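Local coordinates for bumblebee peptidoglycan recognition protein SA (Bombus, PDB 5XZ4), which probably senses bacterial peptidoglycan in bee immunity, binding the Dap-type in preference to the Lys-type, at residues A[58-62]-A[63-67]; A[45-48]-A[49-53]; A[158-161]-A[162-166]; A[126-129]-A[130-134]; A[9-12]-A[13-17]. One frame throughout, in Å; residues are numbered along the deposited sequence.

Contact 1 of 5, residues A[58-62]-A[63-67]; sequences RSYHM and DSNGW
Tyr60 O receives two backbone donors in the last turns of helix 47-64, Ser64 N at 2.9 Å and Asn65 N at 3.0 Å. The second of these spans five residues and reflects a pi-type widening of the helix. Just before it Asp63 N bonds Ser59 O at 2.8 Å. His61 O is taken by Trp67 N, again at 3.0 Å, while Gly66 swings the chain round with a positive phi of 76°, a conformation that suits glycine.

Water completes much of the side-chain bonding. Asp63 OD1 and Arg58 NH2, 5.0 Å apart, do not pair directly but share one water, and a second water links Asp63 OD2 to Ser59 OG; each carboxylate oxygen thus has a water partner. Ser59 OG also bonds a bound Tris molecule, probably from the crystallisation liquor. Arg58 NH2 sends a weak bond to Met62 SD, 3.4 Å away in the guanidinium plane, and Arg58 NH1 forms a salt bridge with Glu55. Elsewhere a water joins Tyr60 OH to Asn65 OD1, and another spans Met62 O and Trp67 O.

The His61 ring receives the edge of Trp67 on one face in a T-shaped pair, six-membered ring and imidazole centroids 4.7 Å apart, planes at 60°. With CG anti to the carbonyl carbon (chi1 -73°), the imidazole reaches Gly71, whose backbone N bonds ND1 and fixes the rotation of the ring.

Around these turns, Arg58 packs against Trp16 and Arg13 of helix 13-16, and Met62 also lies on Arg13. His61 rests on Ile70, just after the helix, and Trp67 on Ala93, in a loop beyond strand 82-84.

Contact 2 of 5, residues A[45-48]-A[49-53]; sequences NTRS and ECIAQ
Glu49 reaches back past Thr46, the two side chains passing at a slant, so that its carboxylate arrives beside Asn45, in the chain leading into helix 47-64. There Glu49 OE1 accepts from Asn45 N at 2.9 Å, the donor standing 38° out of the carboxylate plane. The first torsion of Glu49 is -117°, well off a staggered value, and this carries the carboxylate to Asn45 N. A water shared by Asn45 ND2 and Glu49 OE1 ties the amide to the same oxygen.

Thr46 is the N-cap. Its OG1 lies between backbone N and carbonyl carbon (chi1 66°), which turns it toward the first turn to accept from Glu49 N at 3.2 Å. This is an N-cap bond; Glu49 bonds Asn45 N rather than Thr46 N, so no capping box forms, and Thr46 N itself is buried without a partner. Threonine suits the place because its short hydroxyl reaches an N-H of the first helical turn, and a glutamate here probably gains from the positive end of the helix dipole.

Further round, Cys50 SG lies 3.4 Å from Thr46 O, the carbonyl that also accepts Cys50 N at 2.9 Å. Arg47 runs out fully extended, and its CG slants past Ile51 CD1 at 4.1 Å.

The disulfide from Cys50 to Cys44 staples the helix start to the preceding loop. Arg47, Cys50 and Ile51 all lie against Tyr83 of strand 82-84. Arg47 also touches Ile11, in the loop before helix 13-16, and makes a long, weak ion pair with Glu15 of that helix.

Contact 3 of 5, residues A[158-161]-A[162-166]; sequences KLQK and QIKNW
Leu159 and Ile163, one turn apart, meet through methyls, Leu159 CD1 lying 4.0 Å from Ile163 CG2. Gln162 crosses Leu159 at about a right angle, its OE1 resting 3.4 Å from Leu159 CA, while its CG crowds Lys158 O at 3.3 Å. On the other flank a chi1 of 67° at Ile163 sets CG1 over its own main chain, close to Gln160 O at 3.3 Å, and brings CD1 near the Gln160 amide.

Behind these side chains stands the backbone. Ile163 N bonds Leu159 O at 3.0 Å in normal helical fashion, but Lys164 N reaches only back to Lys161 O, 3.3 Å away, bent to 139° at the hydrogen. A type I turn from Ile163 to Trp166 follows, closed by Trp166 N to Ile163 O at 3.1 Å.

The amides are held from farther out: Gln162 NE2 by Ala116 O, Gln160 NE2 by the side chain of Gln148. Gln160 OE1, though buried, has no partner. Lys161 and Lys164 occupy the exposed side, where long charged chains meet solvent and their like-charged ends stay 6.7 Å apart, NZ to NZ.

Such division into an oily and a polar side is that of an amphipathic helix. Leu159 and Gln162 touch Leu121, Ile163 covers Ile36, and Trp166 meets both while stacking on His125; helix and turn thus pack against helix 118-134 and strand 31-38 of the amidase-like fold, near the C terminus.

Contact 4 of 5, residues A[126-129]-A[130-134]; sequences ALIH and CGKSK
Lys132 lies beside His129 with both side chains pointing the same way, NZ 3.9 Å from His129 CD2. Neither is bonded to the other; both serve Glu168, which makes a salt bridge with Lys132 NZ and a weak hydrogen bond with His129 NE2. Glu168 probably offsets the lysine charge beside the imidazole. A bend at chi3 (-95°) turns the lysine end back along the helix toward the histidine.

In apolar contact, the lysine's CE touches Ile128 CG2 at 4.1 Å, so its aliphatic stem extends the greasy side while the ammonium reaches Glu168.

Regular i to i+4 bonds hold the backbone: the N atoms of Cys130, Gly131, Lys132 and Ser133 bond the O atoms of Ala126, Leu127, Ile128 and His129 in turn, at 2.8 to 3.0 Å. Gly131, lacking a side chain, suits a buried place where its backbone also bonds Leu137.

Covalently, Cys130 joins Cys7, tying the N-terminal arm to this helix. Leu127 and Ile128 face inward, the latter onto Val143 of strand 141-145: an amphipathic helix covering the central sheet of the amidase-like PGRP fold.

Contact 5 of 5, residues A[9-12]-A[13-17]; sequences QIIG and RSEWT
Glu15 overlaps Ile11, crossing it at about a right angle with CB 3.7 Å from Ile11 CG2. Its carboxylate continues past the methyl to take Gly12 N at 2.9 Å, the donor lying well above the carboxylate plane, at 57°. The acid thus reaches back from the weakly bonded helical turn 13-16 to an N-H ahead of it. The turn is probably part of the N-terminal PGRP-specific segment that PGRPs have beside their amidase-like core.

The loop is closed in the other direction by Glu15 N, which bonds Gly12 O at 2.9 Å. Glutamate suits its place because its extended chain is long enough to reach Gly12 N.

In Trp16 the first torsion, 61°, folds the indole back over the turn so that CD1 comes 3.5 Å from Gly12 O and also touches Ile11 CG2. Trp16 NE1 bonds Glu84 O, and Arg13 makes a salt bridge with Asp69, the long guanidinium arm spanning the distance. Backbone bonds from Ile11 to Val82 and Glu84 line the arm up beside strand 82-84.

Arg13 O accepts twice: it takes Trp16 N at 3.1 Å and Thr17 N at 3.2 Å, while sitting 3.6 Å above the Trp16 ring plane, offset toward its rim.

From the N terminus the contacts follow one another as 5, 2, 1, 4 and 3; each joins adjoining segments, so they close only single turns, and none nests in or crosses another. Contact 5 shapes the short turn of the N-terminal arm. Contacts 2 and 1 belong to the start and the last turns of helix 47-64, their centres 19 Å apart, and both touch contact 5, which thus rests along that helix. Beyond the sheet strands, contact 4 lies at the end of helix 118-134; Leu127 meets Ile10 of contact 5. Contact 3, on the C-terminal helix, reaches contact 4 through Trp166 on Ile128, and lies opposite contact 1 across the chain's centre.

Contact 1 of 5, residues A[58-62]-A[63-67]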
# COMPACT_ATOMS: atom_id res chain seq x y z
N ARG A 58 -8.06 -8.49 4.59
CA ARG A 58 -8.31 -9.44 3.51
C ARG A 58 -9.70 -10.11 3.64
O ARG A 58 -10.46 -10.21 2.67
CB ARG A 58 -7.23 -10.55 3.47
CG ARG A 58 -7.41 -11.55 2.34
CD ARG A 58 -7.00 -12.96 2.76
NE ARG A 58 -7.72 -13.48 3.94
CZ ARG A 58 -8.98 -13.91 3.94
NH1 ARG A 58 -9.49 -14.39 5.09
NH2 ARG A 58 -9.72 -13.92 2.83
N SER A 59 -10.01 -10.61 4.85
CA SER A 59 -11.29 -11.28 5.10
C SER A 59 -12.46 -10.33 4.74
O SER A 59 -13.41 -10.75 4.06
CB SER A 59 -11.33 -11.66 6.57
OG SER A 59 -12.57 -12.31 6.88
N TYR A 60 -12.38 -9.08 5.18
CA TYR A 60 -13.44 -8.11 4.90
C TYR A 60 -13.57 -7.81 3.39
O TYR A 60 -14.65 -7.82 2.81
CB TYR A 60 -13.23 -6.86 5.76
CG TYR A 60 -14.35 -5.84 5.61
CD1 TYR A 60 -15.63 -6.06 6.17
CD2 TYR A 60 -14.12 -4.66 4.89
CE1 TYR A 60 -16.64 -5.13 5.98
CE2 TYR A 60 -15.14 -3.73 4.74
CZ TYR A 60 -16.39 -3.96 5.28
OH TYR A 60 -17.41 -3.04 5.11
N HIS A 61 -12.42 -7.61 2.76
CA HIS A 61 -12.43 -7.32 1.32
C HIS A 61 -12.99 -8.46 0.49
O HIS A 61 -13.77 -8.24 -0.44
CB HIS A 61 -11.01 -6.93 0.85
CG HIS A 61 -10.57 -5.57 1.29
ND1 HIS A 61 -9.38 -4.99 0.88
CD2 HIS A 61 -11.19 -4.64 2.06
CE1 HIS A 61 -9.27 -3.80 1.43
NE2 HIS A 61 -10.36 -3.55 2.14
N MET A 62 -12.56 -9.69 0.79
CA MET A 62 -13.01 -10.85 0.02
C MET A 62 -14.45 -11.27 0.36
O MET A 62 -15.25 -11.50 -0.54
CB MET A 62 -12.04 -12.02 0.17
CG MET A 62 -10.69 -11.69 -0.49
SD MET A 62 -9.45 -13.01 -0.41
CE MET A 62 -10.18 -14.19 -1.52
N ASP A 63 -14.79 -11.33 1.64
CA ASP A 63 -16.12 -11.85 2.04
C ASP A 63 -17.21 -10.79 1.99
O ASP A 63 -18.34 -11.09 1.60
CB ASP A 63 -16.06 -12.45 3.43
CG ASP A 63 -15.24 -13.71 3.50
OD1 ASP A 63 -14.72 -14.17 2.45
OD2 ASP A 63 -15.13 -14.19 4.63
N SER A 64 -16.90 -9.58 2.45
CA SER A 64 -17.93 -8.51 2.50
C SER A 64 -17.96 -7.69 1.23
O SER A 64 -19.04 -7.47 0.69
CB SER A 64 -17.76 -7.63 3.74
OG SER A 64 -18.21 -8.31 4.91
N ASN A 65 -16.80 -7.26 0.73
CA ASN A 65 -16.81 -6.51 -0.54
C ASN A 65 -16.90 -7.38 -1.78
O ASN A 65 -17.27 -6.87 -2.85
CB ASN A 65 -15.61 -5.57 -0.65
CG ASN A 65 -15.56 -4.52 0.44
OD1 ASN A 65 -16.58 -4.13 1.02
ND2 ASN A 65 -14.37 -4.08 0.75
N GLY A 66 -16.61 -8.67 -1.65
CA GLY A 66 -16.65 -9.61 -2.77
C GLY A 66 -15.47 -9.51 -3.73
O GLY A 66 -15.57 -9.96 -4.88
N TRP A 67 -14.35 -8.95 -3.26
CA TRP A 67 -13.17 -8.74 -4.11
C TRP A 67 -12.33 -10.00 -4.26
O TRP A 67 -12.42 -10.94 -3.44
CB TRP A 67 -12.35 -7.59 -3.56
CG TRP A 67 -13.05 -6.24 -3.59
CD1 TRP A 67 -14.21 -5.90 -4.26
CD2 TRP A 67 -12.60 -5.04 -2.93
NE1 TRP A 67 -14.51 -4.57 -4.04
CE2 TRP A 67 -13.54 -4.02 -3.24
CE3 TRP A 67 -11.50 -4.73 -2.12
CZ2 TRP A 67 -13.39 -2.71 -2.76
CZ3 TRP A 67 -11.39 -3.45 -1.61
CH2 TRP A 67 -12.32 -2.44 -1.95
O HOH W 1 -12.28 -15.18 2.96
O HOH W 2 -15.49 -12.40 6.57
O HOH W 3 -17.05 -1.86 2.70
O HOH W 4 -14.29 -12.88 -2.95

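Contact 2 of 5, residues A[45-48]-A[49-53]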
# COMPACT_ATOMS: atom_id res chain seq x y z
N ASN A 45 1.81 -3.09 16.14
CA ASN A 45 3.19 -2.78 16.57
C ASN A 45 4.15 -3.97 16.65
O ASN A 45 5.31 -3.81 17.02
CB ASN A 45 3.15 -1.95 17.87
CG ASN A 45 2.65 -0.53 17.62
OD1 ASN A 45 3.38 0.32 17.10
ND2 ASN A 45 1.38 -0.28 17.96
N THR A 46 3.66 -5.16 16.30
CA THR A 46 4.49 -6.39 16.30
C THR A 46 4.08 -7.19 15.06
O THR A 46 2.98 -7.02 14.53
CB THR A 46 4.27 -7.30 17.54
OG1 THR A 46 2.93 -7.81 17.50
CG2 THR A 46 4.52 -6.56 18.86
N ARG A 47 4.93 -8.13 14.67
CA ARG A 47 4.65 -8.97 13.54
C ARG A 47 3.33 -9.75 13.72
O ARG A 47 2.51 -9.80 12.82
CB ARG A 47 5.84 -9.88 13.29
CG ARG A 47 5.83 -10.59 11.97
CD ARG A 47 7.22 -11.15 11.74
NE ARG A 47 7.17 -12.06 10.61
CZ ARG A 47 7.89 -11.95 9.51
NH1 ARG A 47 8.77 -10.95 9.35
NH2 ARG A 47 7.70 -12.84 8.57
N SER A 48 3.12 -10.33 14.90
CA SER A 48 1.87 -11.05 15.15
C SER A 48 0.62 -10.15 15.01
O SER A 48 -0.38 -10.54 14.39
CB SER A 48 1.94 -11.73 16.51
OG SER A 48 0.81 -12.56 16.66
N GLU A 49 0.70 -8.92 15.53
CA GLU A 49 -0.40 -7.95 15.43
C GLU A 49 -0.65 -7.54 13.98
O GLU A 49 -1.80 -7.41 13.55
CB GLU A 49 -0.09 -6.70 16.24
CG GLU A 49 -1.01 -6.41 17.41
CD GLU A 49 -0.35 -5.45 18.38
OE1 GLU A 49 -0.05 -4.32 17.97
OE2 GLU A 49 -0.13 -5.82 19.56
N CYS A 50 0.42 -7.27 13.24
CA CYS A 50 0.27 -6.82 11.86
C CYS A 50 -0.23 -7.93 10.93
O CYS A 50 -1.06 -7.68 10.05
CB CYS A 50 1.57 -6.22 11.39
SG CYS A 50 2.02 -4.67 12.24
N ILE A 51 0.20 -9.17 11.18
CA ILE A 51 -0.34 -10.31 10.46
C ILE A 51 -1.87 -10.38 10.67
O ILE A 51 -2.61 -10.59 9.71
CB ILE A 51 0.34 -11.66 10.90
CG1 ILE A 51 1.78 -11.71 10.31
CG2 ILE A 51 -0.50 -12.89 10.52
CD1 ILE A 51 2.64 -12.83 10.87
N ALA A 52 -2.30 -10.22 11.92
CA ALA A 52 -3.74 -10.27 12.22
C ALA A 52 -4.50 -9.16 11.50
O ALA A 52 -5.61 -9.39 10.98
CB ALA A 52 -3.98 -10.19 13.72
N GLN A 53 -3.93 -7.96 11.47
CA GLN A 53 -4.61 -6.88 10.76
C GLN A 53 -4.73 -7.17 9.28
O GLN A 53 -5.79 -6.95 8.68
CB GLN A 53 -3.93 -5.52 10.96
CG GLN A 53 -4.32 -4.78 12.22
CD GLN A 53 -5.74 -4.23 12.17
OE1 GLN A 53 -6.46 -4.38 11.18
NE2 GLN A 53 -6.12 -3.57 13.20
O HOH W 5 -0.49 -1.94 19.11

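Contact 3 of 5, residues A[158-161]-A[162-166]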
# COMPACT_ATOMS: atom_id res chain seq x y z
N LYS A 158 -2.47 13.99 8.04
CA LYS A 158 -1.12 14.01 8.59
C LYS A 158 -0.12 13.21 7.73
O LYS A 158 0.96 13.70 7.45
CB LYS A 158 -1.12 13.54 10.05
CG LYS A 158 0.17 13.84 10.78
CD LYS A 158 0.25 15.27 11.29
CE LYS A 158 1.55 15.51 12.04
NZ LYS A 158 1.80 16.96 12.20
N LEU A 159 -0.52 12.00 7.31
CA LEU A 159 0.32 11.19 6.43
C LEU A 159 0.48 11.87 5.07
O LEU A 159 1.56 11.81 4.48
CB LEU A 159 -0.23 9.77 6.29
CG LEU A 159 0.52 8.80 5.38
CD1 LEU A 159 2.02 8.70 5.61
CD2 LEU A 159 -0.12 7.44 5.57
N GLN A 160 -0.58 12.51 4.58
CA GLN A 160 -0.49 13.29 3.34
C GLN A 160 0.62 14.36 3.41
O GLN A 160 1.39 14.51 2.47
CB GLN A 160 -1.85 13.90 2.98
CG GLN A 160 -1.84 14.73 1.70
CD GLN A 160 -1.72 13.89 0.43
OE1 GLN A 160 -1.93 12.69 0.45
NE2 GLN A 160 -1.40 14.53 -0.68
N LYS A 161 0.70 15.07 4.54
CA LYS A 161 1.79 16.03 4.77
C LYS A 161 3.16 15.33 4.79
O LYS A 161 4.12 15.81 4.19
CB LYS A 161 1.55 16.85 6.05
CG LYS A 161 0.41 17.85 5.94
CD LYS A 161 0.21 18.69 7.20
CE LYS A 161 -0.88 19.75 7.01
NZ LYS A 161 -2.26 19.17 6.92
N GLN A 162 3.24 14.17 5.45
CA GLN A 162 4.51 13.47 5.59
C GLN A 162 5.12 13.01 4.25
O GLN A 162 6.32 13.09 4.04
CB GLN A 162 4.36 12.27 6.56
CG GLN A 162 4.08 12.67 8.01
CD GLN A 162 3.77 11.45 8.88
OE1 GLN A 162 2.68 10.88 8.81
NE2 GLN A 162 4.72 11.07 9.71
N ILE A 163 4.29 12.51 3.33
CA ILE A 163 4.82 12.03 2.05
C ILE A 163 5.36 13.15 1.13
O ILE A 163 6.13 12.85 0.22
CB ILE A 163 3.83 11.11 1.27
CG1 ILE A 163 2.59 11.88 0.80
CG2 ILE A 163 3.46 9.89 2.11
CD1 ILE A 163 1.66 11.06 -0.07
N LYS A 164 4.98 14.40 1.39
CA LYS A 164 5.53 15.55 0.65
C LYS A 164 7.05 15.73 0.83
O LYS A 164 7.69 16.46 0.05
CB LYS A 164 4.76 16.85 0.98
CG LYS A 164 3.28 16.76 0.64
CD LYS A 164 2.54 18.05 0.96
CE LYS A 164 1.07 17.89 0.59
NZ LYS A 164 0.31 19.15 0.72
N ASN A 165 7.63 15.06 1.85
CA ASN A 165 9.07 15.10 2.11
C ASN A 165 9.88 14.20 1.14
O ASN A 165 11.11 14.24 1.13
CB ASN A 165 9.36 14.69 3.57
CG ASN A 165 8.77 15.67 4.58
OD1 ASN A 165 8.79 16.87 4.38
ND2 ASN A 165 8.28 15.14 5.69
N TRP A 166 9.19 13.38 0.34
CA TRP A 166 9.81 12.52 -0.67
C TRP A 166 9.89 13.26 -2.00
O TRP A 166 8.90 13.86 -2.42
CB TRP A 166 8.96 11.26 -0.85
CG TRP A 166 8.87 10.35 0.34
CD1 TRP A 166 9.73 10.28 1.41
CD2 TRP A 166 7.90 9.33 0.54
NE1 TRP A 166 9.32 9.28 2.28
CE2 TRP A 166 8.22 8.67 1.76
CE3 TRP A 166 6.80 8.88 -0.21
CZ2 TRP A 166 7.45 7.62 2.25
CZ3 TRP A 166 6.04 7.85 0.28
CH2 TRP A 166 6.38 7.21 1.49

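Contact 4 of 5, residues A[126-129]-A[130-134]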
# COMPACT_ATOMS: atom_id res chain seq x y z
N ALA A 126 11.70 2.87 1.39
CA ALA A 126 12.68 1.83 0.98
C ALA A 126 12.04 0.89 -0.04
O ALA A 126 12.69 0.47 -1.02
CB ALA A 126 13.22 1.06 2.19
N LEU A 127 10.75 0.58 0.14
CA LEU A 127 10.02 -0.21 -0.84
C LEU A 127 9.95 0.48 -2.22
O LEU A 127 10.16 -0.14 -3.26
CB LEU A 127 8.59 -0.52 -0.33
CG LEU A 127 7.71 -1.44 -1.20
CD1 LEU A 127 8.29 -2.85 -1.29
CD2 LEU A 127 6.24 -1.43 -0.75
N ILE A 128 9.67 1.80 -2.22
CA ILE A 128 9.62 2.57 -3.45
C ILE A 128 11.02 2.58 -4.08
O ILE A 128 11.16 2.34 -5.28
CB ILE A 128 9.06 3.99 -3.20
CG1 ILE A 128 7.57 3.91 -2.82
CG2 ILE A 128 9.24 4.87 -4.43
CD1 ILE A 128 7.07 5.15 -2.14
N HIS A 129 12.07 2.84 -3.29
CA HIS A 129 13.44 2.82 -3.82
C HIS A 129 13.83 1.48 -4.39
O HIS A 129 14.46 1.44 -5.45
CB HIS A 129 14.41 3.30 -2.76
CG HIS A 129 14.42 4.79 -2.63
ND1 HIS A 129 15.51 5.49 -2.17
CD2 HIS A 129 13.48 5.72 -2.95
CE1 HIS A 129 15.23 6.78 -2.16
NE2 HIS A 129 14.02 6.95 -2.66
N CYS A 130 13.46 0.39 -3.71
CA CYS A 130 13.69 -0.98 -4.16
C CYS A 130 13.04 -1.20 -5.50
O CYS A 130 13.68 -1.71 -6.43
CB CYS A 130 13.08 -1.95 -3.13
SG CYS A 130 12.95 -3.69 -3.64
N GLY A 131 11.77 -0.81 -5.61
CA GLY A 131 11.00 -1.00 -6.83
C GLY A 131 11.65 -0.30 -8.01
O GLY A 131 11.72 -0.87 -9.11
N LYS A 132 12.09 0.95 -7.78
CA LYS A 132 12.85 1.70 -8.81
C LYS A 132 14.16 1.00 -9.18
O LYS A 132 14.43 0.80 -10.37
CB LYS A 132 13.14 3.13 -8.32
CG LYS A 132 11.95 4.08 -8.29
CD LYS A 132 12.43 5.53 -8.21
CE LYS A 132 12.46 6.00 -6.77
NZ LYS A 132 13.32 7.22 -6.60
N SER A 133 14.94 0.61 -8.17
CA SER A 133 16.25 -0.03 -8.37
C SER A 133 16.15 -1.30 -9.20
O SER A 133 16.99 -1.54 -10.10
CB SER A 133 16.84 -0.37 -7.00
OG SER A 133 17.40 0.78 -6.41
N LYS A 134 15.11 -2.08 -8.93
CA LYS A 134 14.86 -3.37 -9.59
C LYS A 134 14.31 -3.17 -11.00
O LYS A 134 14.47 -4.06 -11.85
CB LYS A 134 13.87 -4.21 -8.79
CG LYS A 134 14.47 -4.98 -7.62
CD LYS A 134 13.36 -5.69 -6.85
CE LYS A 134 13.90 -6.69 -5.83
NZ LYS A 134 14.45 -7.95 -6.43

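Contact 5 of 5, residues A[9-12]-A[13-17]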
# COMPACT_ATOMS: atom_id res chain seq x y z
N GLN A 9 12.91 -6.71 3.36
CA GLN A 9 12.54 -8.14 3.27
C GLN A 9 11.02 -8.28 3.38
O GLN A 9 10.45 -8.28 4.49
CB GLN A 9 13.25 -8.97 4.34
CG GLN A 9 14.75 -9.09 4.13
CD GLN A 9 15.43 -9.85 5.24
OE1 GLN A 9 15.26 -9.54 6.42
NE2 GLN A 9 16.23 -10.84 4.87
N ILE A 10 10.38 -8.44 2.23
CA ILE A 10 8.91 -8.41 2.17
C ILE A 10 8.31 -9.70 2.75
O ILE A 10 8.80 -10.80 2.47
CB ILE A 10 8.43 -8.17 0.71
CG1 ILE A 10 8.96 -6.79 0.20
CG2 ILE A 10 6.91 -8.30 0.60
CD1 ILE A 10 8.89 -6.59 -1.31
N ILE A 11 7.24 -9.54 3.53
CA ILE A 11 6.50 -10.68 4.07
C ILE A 11 5.50 -11.10 3.00
O ILE A 11 4.52 -10.37 2.71
CB ILE A 11 5.81 -10.33 5.41
CG1 ILE A 11 6.89 -9.92 6.43
CG2 ILE A 11 4.96 -11.49 5.89
CD1 ILE A 11 6.39 -9.34 7.73
N GLY A 12 5.74 -12.26 2.40
CA GLY A 12 4.95 -12.78 1.31
C GLY A 12 3.51 -13.01 1.73
O GLY A 12 3.25 -13.29 2.92
N ARG A 13 2.59 -12.95 0.78
CA ARG A 13 1.15 -13.12 1.08
C ARG A 13 0.86 -14.41 1.87
O ARG A 13 0.10 -14.39 2.88
CB ARG A 13 0.33 -13.05 -0.19
CG ARG A 13 -1.18 -12.96 0.03
CD ARG A 13 -1.94 -12.98 -1.31
NE ARG A 13 -3.40 -12.93 -1.09
CZ ARG A 13 -4.13 -13.96 -0.67
NH1 ARG A 13 -5.44 -13.78 -0.45
NH2 ARG A 13 -3.56 -15.15 -0.48
N SER A 14 1.48 -15.53 1.48
CA SER A 14 1.20 -16.83 2.13
C SER A 14 1.78 -16.90 3.55
O SER A 14 1.48 -17.81 4.31
CB SER A 14 1.71 -17.98 1.27
OG SER A 14 3.13 -17.96 1.17
N GLU A 15 2.62 -15.93 3.91
CA GLU A 15 3.17 -15.88 5.26
C GLU A 15 2.20 -15.26 6.27
O GLU A 15 2.38 -15.42 7.48
CB GLU A 15 4.49 -15.11 5.29
CG GLU A 15 5.57 -15.59 4.30
CD GLU A 15 6.89 -14.87 4.49
OE1 GLU A 15 7.44 -14.35 3.49
OE2 GLU A 15 7.39 -14.82 5.63
N TRP A 16 1.17 -14.55 5.77
CA TRP A 16 0.18 -13.94 6.67
C TRP A 16 -1.26 -14.44 6.52
O TRP A 16 -2.08 -14.13 7.37
CB TRP A 16 0.25 -12.39 6.69
CG TRP A 16 0.00 -11.70 5.37
CD1 TRP A 16 0.96 -11.21 4.49
CD2 TRP A 16 -1.27 -11.37 4.79
NE1 TRP A 16 0.34 -10.60 3.43
CE2 TRP A 16 -1.02 -10.69 3.57
CE3 TRP A 16 -2.62 -11.57 5.19
CZ2 TRP A 16 -2.05 -10.25 2.73
CZ3 TRP A 16 -3.66 -11.11 4.36
CH2 TRP A 16 -3.36 -10.46 3.12
N THR A 17 -1.54 -15.19 5.47
CA THR A 17 -2.88 -15.80 5.27
C THR A 17 -2.80 -17.16 4.64
O THR A 17 -1.87 -17.45 3.84
CB THR A 17 -3.84 -14.88 4.46
OG1 THR A 17 -5.15 -15.46 4.41
CG2 THR A 17 -3.37 -14.69 3.03